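Local coordinates for binary enterotoxin of Clostridium perfringens component a (Clostridium perfringens, PDB 5WTZ), which transfers ADP-ribose from NAD+ to actin, probably as the enzymatic component of a two-part clostridial enterotoxin, at residues A37-I42 and N78-A82; W226-Y231 and R289-I295. Residue numbers count along the deposited sequence, not the author numbering.

Interaction 1: A37-I42 and N78-A82; sequences AESTSI and NISTA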
ATOM      1  N   ALA A  37     -13.447  -7.243  25.180  1.00 46.62           N
ATOM      2  CA  ALA A  37     -12.888  -7.746  23.929  1.00 46.78           C
ATOM      3  C   ALA A  37     -11.775  -6.837  23.416  1.00 48.51           C
ATOM      4  O   ALA A  37     -10.809  -7.309  22.821  1.00 49.78           O
ATOM      5  CB  ALA A  37     -13.976  -7.895  22.885  1.00 44.72           C
ATOM      6  N   GLU A  38     -11.906  -5.538  23.655  1.00 43.07           N
ATOM      7  CA  GLU A  38     -10.901  -4.582  23.210  1.00 44.25           C
ATOM      8  C   GLU A  38      -9.650  -4.646  24.071  1.00 41.06           C
ATOM      9  O   GLU A  38      -8.534  -4.593  23.562  1.00 42.37           O
ATOM     10  CB  GLU A  38     -11.462  -3.165  23.228  1.00 45.94           C
ATOM     11  CG  GLU A  38     -12.437  -2.865  22.116  1.00 43.15           C
ATOM     12  CD  GLU A  38     -13.013  -1.458  22.219  1.00 47.06           C
ATOM     13  OE1 GLU A  38     -13.425  -1.067  23.325  1.00 47.95           O
ATOM     14  OE2 GLU A  38     -13.052  -0.738  21.199  1.00 48.21           O
ATOM     15  N   SER A  39      -9.829  -4.743  25.381  1.00 42.74           N
ATOM     16  CA  SER A  39      -8.681  -4.891  26.257  1.00 42.53           C
ATOM     17  C   SER A  39      -7.888  -6.140  25.880  1.00 41.16           C
ATOM     18  O   SER A  39      -6.672  -6.078  25.716  1.00 39.76           O
ATOM     19  CB  SER A  39      -9.115  -4.938  27.717  1.00 44.73           C
ATOM     20  OG  SER A  39      -9.318  -3.624  28.200  1.00 45.68           O
ATOM     21  N   THR A  40      -8.577  -7.260  25.695  1.00 43.88           N
ATOM     22  CA  THR A  40      -7.892  -8.506  25.359  1.00 43.07           C
ATOM     23  C   THR A  40      -7.286  -8.467  23.957  1.00 38.21           C
ATOM     24  O   THR A  40      -6.295  -9.133  23.695  1.00 44.21           O
ATOM     25  CB  THR A  40      -8.830  -9.716  25.465  1.00 47.20           C
ATOM     26  OG1 THR A  40      -9.843  -9.627  24.459  1.00 58.95           O
ATOM     27  CG2 THR A  40      -9.478  -9.760  26.824  1.00 43.91           C
ATOM     28  N   SER A  41      -7.866  -7.684  23.055  1.00 42.84           N
ATOM     29  CA  SER A  41      -7.289  -7.565  21.713  1.00 41.62           C
ATOM     30  C   SER A  41      -6.061  -6.656  21.710  1.00 36.01           C
ATOM     31  O   SER A  41      -5.077  -6.940  21.032  1.00 32.97           O
ATOM     32  CB  SER A  41      -8.330  -7.066  20.713  1.00 39.65           C
ATOM     33  OG  SER A  41      -9.147  -8.142  20.277  1.00 36.17           O
ATOM     34  N   ILE A  42      -6.104  -5.578  22.482  1.00 35.58           N
ATOM     35  CA  ILE A  42      -4.910  -4.764  22.674  1.00 42.53           C
ATOM     36  C   ILE A  42      -3.816  -5.587  23.369  1.00 42.24           C
ATOM     37  O   ILE A  42      -2.633  -5.482  23.035  1.00 33.12           O
ATOM     38  CB  ILE A  42      -5.221  -3.488  23.484  1.00 45.11           C
ATOM     39  CG1 ILE A  42      -5.985  -2.491  22.612  1.00 42.19           C
ATOM     40  CG2 ILE A  42      -3.946  -2.861  24.038  1.00 45.40           C
ATOM     41  CD1 ILE A  42      -5.300  -2.179  21.297  1.00 38.96           C
ATOM     42  N   ASN A  78     -11.236  -5.275  16.780  1.00 40.96           N
ATOM     43  CA  ASN A  78     -11.241  -4.655  18.106  1.00 36.52           C
ATOM     44  C   ASN A  78     -10.092  -3.673  18.347  1.00 37.95           C
ATOM     45  O   ASN A  78     -10.262  -2.701  19.075  1.00 36.62           O
ATOM     46  CB  ASN A  78     -11.219  -5.729  19.204  1.00 37.51           C
ATOM     47  CG  ASN A  78     -12.376  -6.712  19.094  1.00 47.07           C
ATOM     48  OD1 ASN A  78     -13.403  -6.423  18.478  1.00 43.53           O
ATOM     49  ND2 ASN A  78     -12.206  -7.890  19.686  1.00 45.96           N
ATOM     50  N   ILE A  79      -8.922  -3.925  17.762  1.00 40.14           N
ATOM     51  CA  ILE A  79      -7.796  -3.019  17.961  1.00 32.87           C
ATOM     52  C   ILE A  79      -8.153  -1.669  17.360  1.00 35.50           C
ATOM     53  O   ILE A  79      -7.887  -0.611  17.944  1.00 36.11           O
ATOM     54  CB  ILE A  79      -6.495  -3.566  17.329  1.00 30.87           C
ATOM     55  CG1 ILE A  79      -6.034  -4.803  18.098  1.00 34.28           C
ATOM     56  CG2 ILE A  79      -5.397  -2.530  17.389  1.00 36.67           C
ATOM     57  CD1 ILE A  79      -5.055  -5.661  17.339  1.00 29.21           C
ATOM     58  N   SER A  80      -8.803  -1.734  16.206  1.00 32.43           N
ATOM     59  CA  SER A  80      -9.202  -0.552  15.450  1.00 36.40           C
ATOM     60  C   SER A  80     -10.231   0.310  16.205  1.00 42.08           C
ATOM     61  O   SER A  80     -10.068   1.527  16.296  1.00 43.61           O
ATOM     62  CB  SER A  80      -9.742  -0.984  14.085  1.00 34.53           C
ATOM     63  OG  SER A  80      -9.964   0.127  13.230  1.00 36.42           O
ATOM     64  N   THR A  81     -11.276  -0.298  16.762  1.00 44.65           N
ATOM     65  CA  THR A  81     -12.238   0.488  17.541  1.00 40.81           C
ATOM     66  C   THR A  81     -11.592   1.043  18.808  1.00 46.87           C
ATOM     67  O   THR A  81     -11.948   2.126  19.275  1.00 46.87           O
ATOM     68  CB  THR A  81     -13.484  -0.321  17.947  1.00 41.37           C
ATOM     69  OG1 THR A  81     -13.120  -1.323  18.907  1.00 42.33           O
ATOM     70  CG2 THR A  81     -14.128  -0.964  16.735  1.00 44.96           C
ATOM     71  N   ALA A  82     -10.640   0.300  19.362  1.00 44.63           N
ATOM     72  CA  ALA A  82      -9.952   0.735  20.567  1.00 44.15           C
ATOM     73  C   ALA A  82      -9.175   2.025  20.316  1.00 44.33           C
ATOM     74  O   ALA A  82      -9.367   3.014  21.030  1.00 44.57           O
ATOM     75  CB  ALA A  82      -9.022  -0.361  21.083  1.00 39.47           C
TER

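Interaction 2: W226-Y231 and R289-I295; sequences WGEENY and RKIPEDI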
ATOM      1  N   TRP A 226     -18.265   4.931  -4.874  1.00 25.21           N
ATOM      2  CA  TRP A 226     -17.294   5.794  -5.541  1.00 21.86           C
ATOM      3  C   TRP A 226     -17.369   5.627  -7.056  1.00 26.92           C
ATOM      4  O   TRP A 226     -17.436   6.612  -7.800  1.00 22.10           O
ATOM      5  CB  TRP A 226     -15.883   5.495  -5.029  1.00 19.48           C
ATOM      6  CG  TRP A 226     -14.841   6.433  -5.570  1.00 20.57           C
ATOM      7  CD1 TRP A 226     -14.440   7.620  -5.023  1.00 21.01           C
ATOM      8  CD2 TRP A 226     -14.071   6.260  -6.762  1.00 18.02           C
ATOM      9  NE1 TRP A 226     -13.469   8.197  -5.806  1.00 19.00           N
ATOM     10  CE2 TRP A 226     -13.223   7.375  -6.884  1.00 19.81           C
ATOM     11  CE3 TRP A 226     -14.014   5.261  -7.747  1.00 21.66           C
ATOM     12  CZ2 TRP A 226     -12.338   7.532  -7.941  1.00 24.34           C
ATOM     13  CZ3 TRP A 226     -13.130   5.413  -8.791  1.00 22.68           C
ATOM     14  CH2 TRP A 226     -12.303   6.541  -8.883  1.00 19.68           C
ATOM     15  N   GLY A 227     -17.382   4.379  -7.517  1.00 22.22           N
ATOM     16  CA  GLY A 227     -17.502   4.100  -8.937  1.00 19.74           C
ATOM     17  C   GLY A 227     -18.751   4.703  -9.561  1.00 25.26           C
ATOM     18  O   GLY A 227     -18.686   5.360 -10.604  1.00 25.69           O
ATOM     19  N   GLU A 228     -19.891   4.494  -8.906  1.00 26.96           N
ATOM     20  CA  GLU A 228     -21.152   5.053  -9.360  1.00 29.62           C
ATOM     21  C   GLU A 228     -21.142   6.581  -9.389  1.00 26.60           C
ATOM     22  O   GLU A 228     -21.567   7.186 -10.368  1.00 26.46           O
ATOM     23  CB  GLU A 228     -22.295   4.557  -8.466  1.00 33.39           C
ATOM     24  CG  GLU A 228     -23.647   5.161  -8.790  1.00 48.74           C
ATOM     25  CD  GLU A 228     -24.221   4.649 -10.100  1.00 54.16           C
ATOM     26  OE1 GLU A 228     -23.735   3.611 -10.605  1.00 54.83           O
ATOM     27  OE2 GLU A 228     -25.160   5.291 -10.624  1.00 49.89           O
ATOM     28  N   GLU A 229     -20.686   7.207  -8.311  1.00 22.93           N
ATOM     29  CA  GLU A 229     -20.750   8.657  -8.205  1.00 29.15           C
ATOM     30  C   GLU A 229     -19.891   9.315  -9.270  1.00 29.28           C
ATOM     31  O   GLU A 229     -20.257  10.335  -9.846  1.00 33.82           O
ATOM     32  CB  GLU A 229     -20.290   9.129  -6.818  1.00 32.90           C
ATOM     33  CG  GLU A 229     -21.214   8.777  -5.671  1.00 48.52           C
ATOM     34  CD  GLU A 229     -20.753   9.382  -4.356  1.00 61.49           C
ATOM     35  OE1 GLU A 229     -20.403  10.582  -4.348  1.00 68.79           O
ATOM     36  OE2 GLU A 229     -20.731   8.657  -3.336  1.00 61.49           O
ATOM     37  N   ASN A 230     -18.736   8.720  -9.526  1.00 28.44           N
ATOM     38  CA  ASN A 230     -17.756   9.364 -10.368  1.00 27.38           C
ATOM     39  C   ASN A 230     -17.822   8.921 -11.815  1.00 28.93           C
ATOM     40  O   ASN A 230     -17.387   9.664 -12.689  1.00 29.59           O
ATOM     41  CB  ASN A 230     -16.346   9.141  -9.802  1.00 21.28           C
ATOM     42  CG  ASN A 230     -16.105   9.930  -8.527  1.00 22.77           C
ATOM     43  OD1 ASN A 230     -15.979  11.155  -8.552  1.00 25.43           O
ATOM     44  ND2 ASN A 230     -16.039   9.234  -7.407  1.00 20.65           N
ATOM     45  N   TYR A 231     -18.381   7.742 -12.093  1.00 22.12           N
ATOM     46  CA  TYR A 231     -18.373   7.277 -13.481  1.00 25.91           C
ATOM     47  C   TYR A 231     -19.742   6.940 -14.080  1.00 35.35           C
ATOM     48  O   TYR A 231     -19.830   6.536 -15.243  1.00 31.88           O
ATOM     49  CB  TYR A 231     -17.389   6.098 -13.604  1.00 18.72           C
ATOM     50  CG  TYR A 231     -15.987   6.644 -13.652  1.00 20.46           C
ATOM     51  CD1 TYR A 231     -15.441   7.089 -14.852  1.00 18.92           C
ATOM     52  CD2 TYR A 231     -15.232   6.799 -12.485  1.00 19.02           C
ATOM     53  CE1 TYR A 231     -14.167   7.640 -14.894  1.00 20.63           C
ATOM     54  CE2 TYR A 231     -13.963   7.355 -12.519  1.00 20.09           C
ATOM     55  CZ  TYR A 231     -13.435   7.770 -13.729  1.00 19.13           C
ATOM     56  OH  TYR A 231     -12.176   8.315 -13.771  1.00 17.38           O
ATOM     57  N   ARG A 289     -13.122  10.983 -18.912  1.00 22.26           N
ATOM     58  CA  ARG A 289     -13.246  11.503 -17.561  1.00 27.80           C
ATOM     59  C   ARG A 289     -12.086  11.033 -16.698  1.00 21.87           C
ATOM     60  O   ARG A 289     -12.088   9.902 -16.213  1.00 21.27           O
ATOM     61  CB  ARG A 289     -14.580  11.094 -16.939  1.00 32.75           C
ATOM     62  CG  ARG A 289     -14.769  11.607 -15.517  1.00 43.35           C
ATOM     63  CD  ARG A 289     -16.107  11.173 -14.954  1.00 54.33           C
ATOM     64  NE  ARG A 289     -17.185  12.112 -15.263  1.00 63.84           N
ATOM     65  CZ  ARG A 289     -17.754  12.922 -14.373  1.00 63.98           C
ATOM     66  NH1 ARG A 289     -17.359  12.906 -13.107  1.00 68.43           N
ATOM     67  NH2 ARG A 289     -18.725  13.743 -14.747  1.00 61.39           N
ATOM     68  N   LYS A 290     -11.088  11.904 -16.539  1.00 17.59           N
ATOM     69  CA  LYS A 290      -9.883  11.607 -15.769  1.00 13.75           C
ATOM     70  C   LYS A 290     -10.212  11.241 -14.341  1.00 14.57           C
ATOM     71  O   LYS A 290     -11.151  11.782 -13.754  1.00 14.65           O
ATOM     72  CB  LYS A 290      -8.928  12.800 -15.768  1.00 16.28           C
ATOM     73  CG  LYS A 290      -8.251  13.035 -17.106  1.00 14.71           C
ATOM     74  CD  LYS A 290      -7.449  14.302 -17.039  1.00 17.20           C
ATOM     75  CE  LYS A 290      -6.602  14.526 -18.288  1.00 17.51           C
ATOM     76  NZ  LYS A 290      -5.467  13.561 -18.357  1.00 18.47           N
ATOM     77  N   ILE A 291      -9.441  10.306 -13.791  1.00 18.40           N
ATOM     78  CA  ILE A 291      -9.552   9.950 -12.373  1.00 18.13           C
ATOM     79  C   ILE A 291      -9.580  11.230 -11.516  1.00 15.14           C
ATOM     80  O   ILE A 291      -8.655  12.034 -11.565  1.00 18.25           O
ATOM     81  CB  ILE A 291      -8.385   9.027 -11.957  1.00 17.98           C
ATOM     82  CG1 ILE A 291      -8.463   7.699 -12.714  1.00 15.86           C
ATOM     83  CG2 ILE A 291      -8.384   8.768 -10.451  1.00 15.92           C
ATOM     84  CD1 ILE A 291      -9.545   6.753 -12.221  1.00 14.86           C
ATOM     85  N   PRO A 292     -10.676  11.442 -10.764  1.00 20.25           N
ATOM     86  CA  PRO A 292     -10.974  12.709 -10.071  1.00 23.63           C
ATOM     87  C   PRO A 292     -10.203  12.950  -8.760  1.00 18.59           C
ATOM     88  O   PRO A 292     -10.220  14.083  -8.275  1.00 20.49           O
ATOM     89  CB  PRO A 292     -12.467  12.589  -9.775  1.00 26.13           C
ATOM     90  CG  PRO A 292     -12.665  11.135  -9.569  1.00 25.65           C
ATOM     91  CD  PRO A 292     -11.765  10.467 -10.595  1.00 20.07           C
ATOM     92  N   GLU A 293      -9.587  11.908  -8.198  1.00 15.23           N
ATOM     93  CA  GLU A 293      -8.781  11.998  -6.977  1.00 18.65           C
ATOM     94  C   GLU A 293      -7.871  10.784  -6.912  1.00 24.21           C
ATOM     95  O   GLU A 293      -8.222   9.718  -7.449  1.00 18.37           O
ATOM     96  CB  GLU A 293      -9.662  12.046  -5.733  1.00 25.11           C
ATOM     97  CG  GLU A 293     -10.481  10.768  -5.530  1.00 29.54           C
ATOM     98  CD  GLU A 293     -11.501  10.908  -4.418  1.00 32.71           C
ATOM     99  OE1 GLU A 293     -11.128  11.394  -3.332  1.00 28.30           O
ATOM    100  OE2 GLU A 293     -12.680  10.558  -4.642  1.00 28.50           O
ATOM    101  N   ASP A 294      -6.724  10.934  -6.250  1.00 19.99           N
ATOM    102  CA  ASP A 294      -5.765   9.844  -6.101  1.00 19.23           C
ATOM    103  C   ASP A 294      -6.490   8.657  -5.495  1.00 14.95           C
ATOM    104  O   ASP A 294      -7.245   8.806  -4.523  1.00 17.32           O
ATOM    105  CB  ASP A 294      -4.572  10.236  -5.219  1.00 16.59           C
ATOM    106  CG  ASP A 294      -3.578  11.167  -5.928  1.00 20.24           C
ATOM    107  OD1 ASP A 294      -3.972  11.913  -6.856  1.00 20.28           O
ATOM    108  OD2 ASP A 294      -2.396  11.165  -5.527  1.00 31.24           O
ATOM    109  N   ILE A 295      -6.272   7.487  -6.083  1.00 15.05           N
ATOM    110  CA  ILE A 295      -6.896   6.256  -5.615  1.00 19.92           C
ATOM    111  C   ILE A 295      -5.867   5.119  -5.686  1.00 18.85           C
ATOM    112  O   ILE A 295      -4.951   5.131  -6.521  1.00 15.47           O
ATOM    113  CB  ILE A 295      -8.185   5.915  -6.435  1.00 16.65           C
ATOM    114  CG1 ILE A 295      -9.003   4.818  -5.746  1.00 19.69           C
ATOM    115  CG2 ILE A 295      -7.874   5.594  -7.900  1.00 14.71           C
ATOM    116  CD1 ILE A 295     -10.437   4.662  -6.307  1.00 17.35           C
TER
HETATM  117  O   HOH W   1     -14.350  12.309  -6.300  1.00 37.16           O

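Interaction 1: A37-I42 and N78-A82
Two helices cross steeply here: the axes of 37-42 and 78-82 approach to 8.6 Å with 106° between their directions, and E38, S41, I42, N78, I79 and A82 fill most of the gap. Start with E38. Its CA-to-CB bond points sideways, but an m, t rotamer stretches the chain across to the other helix, where CG lies 3.7 Å from the carbonyl O of N78. At the tip, T81, in its p rotamer, donates from OG1 to OE2 of E38, a very short hydrogen bond of 2.4 Å. The other carboxylate oxygen, OE1, turns back to the backbone N of S35 and forms a salt bridge with K85, so both ends of the carboxylate are used.

N78 and S41 face each other directly. With both chi1 angles in m, ND2 of N78 reaches OG of S41 at 3.1 Å, and that serine hydroxyl is also hydrogen-bonded to D75, one helical turn before N78. Beyond this polar pair the contact becomes apolar. I42 starts sideways, but its m, m rotamer brings its end nearer the second helix, with CD1 3.9 Å from CG2 of I79 and CG1 4.0 Å from CB of A82. I79, with chi1 in m, lays CG1 3.8 Å from the carbonyl O of S41.

This is helix-helix packing in the N-terminal ADP-ribosyltransferase-like half, away from the NAD site. I42 and I79 both rest on L181 of strand 179-182, I79 also touches Y45 and I52 farther along helix 36-61, and A82 O accepts from W30 of helix 16-31.

Interaction 2: W226-Y231 and R289-I295
Look first at W226, whose indole NE1 donates to OE2 of E293 at 2.7 Å. That carboxylate oxygen also accepts from a water 2.9 Å away, and the same water donates to OD1 of N230 at 3.0 Å, bridging helix and loop. ND2 of N230 binds O of W226 at 3.0 Å, a carbonyl that already takes the backbone N of N230. At the next residue, the Y231 hydroxyl donates to the carbonyl O of R289, OH to O 2.9 Å, while CD of R289 lies over one face of the tyrosine ring. The loop backbone pairs elsewhere: I291 with G367 and S368, I295 with L364.

CD1 of I295 makes a CH-pi contact 3.6 Å from the centroid of the six-membered W226 ring.

The contact belongs to the NAD-binding, ADP-ribosyltransferase-like half, the W226 side chain about 13 Å from bound NAD. The loop packs against helix 220-237 as it leads into edge strand 295-301; I291 and I295 pack on L364 of neighbouring strand 358-364, and Y231 reaches strand 370-372.

Going from the N terminus, interaction 1 closes first: helix 36-61 runs out, the chain turns back, and helix 70-83 returns across its beginning, a short and largely helical excursion of 35 residues. The chain then builds the first five-stranded mixed sheet before moving into the second, NAD-binding half. There interaction 2 closes a 57-residue loop, again mostly helix, joining helix 220-237 to the approach to strand 295-301 of the second sheet. The loops follow in series, neither nested nor crossed, and the centres of the two contacts are 34 Å apart. Both sheets share strand order 1-3-5-4-2, consistent with a duplicated ADP-ribosyltransferase fold. Only interaction 2 belongs to the half holding NAD.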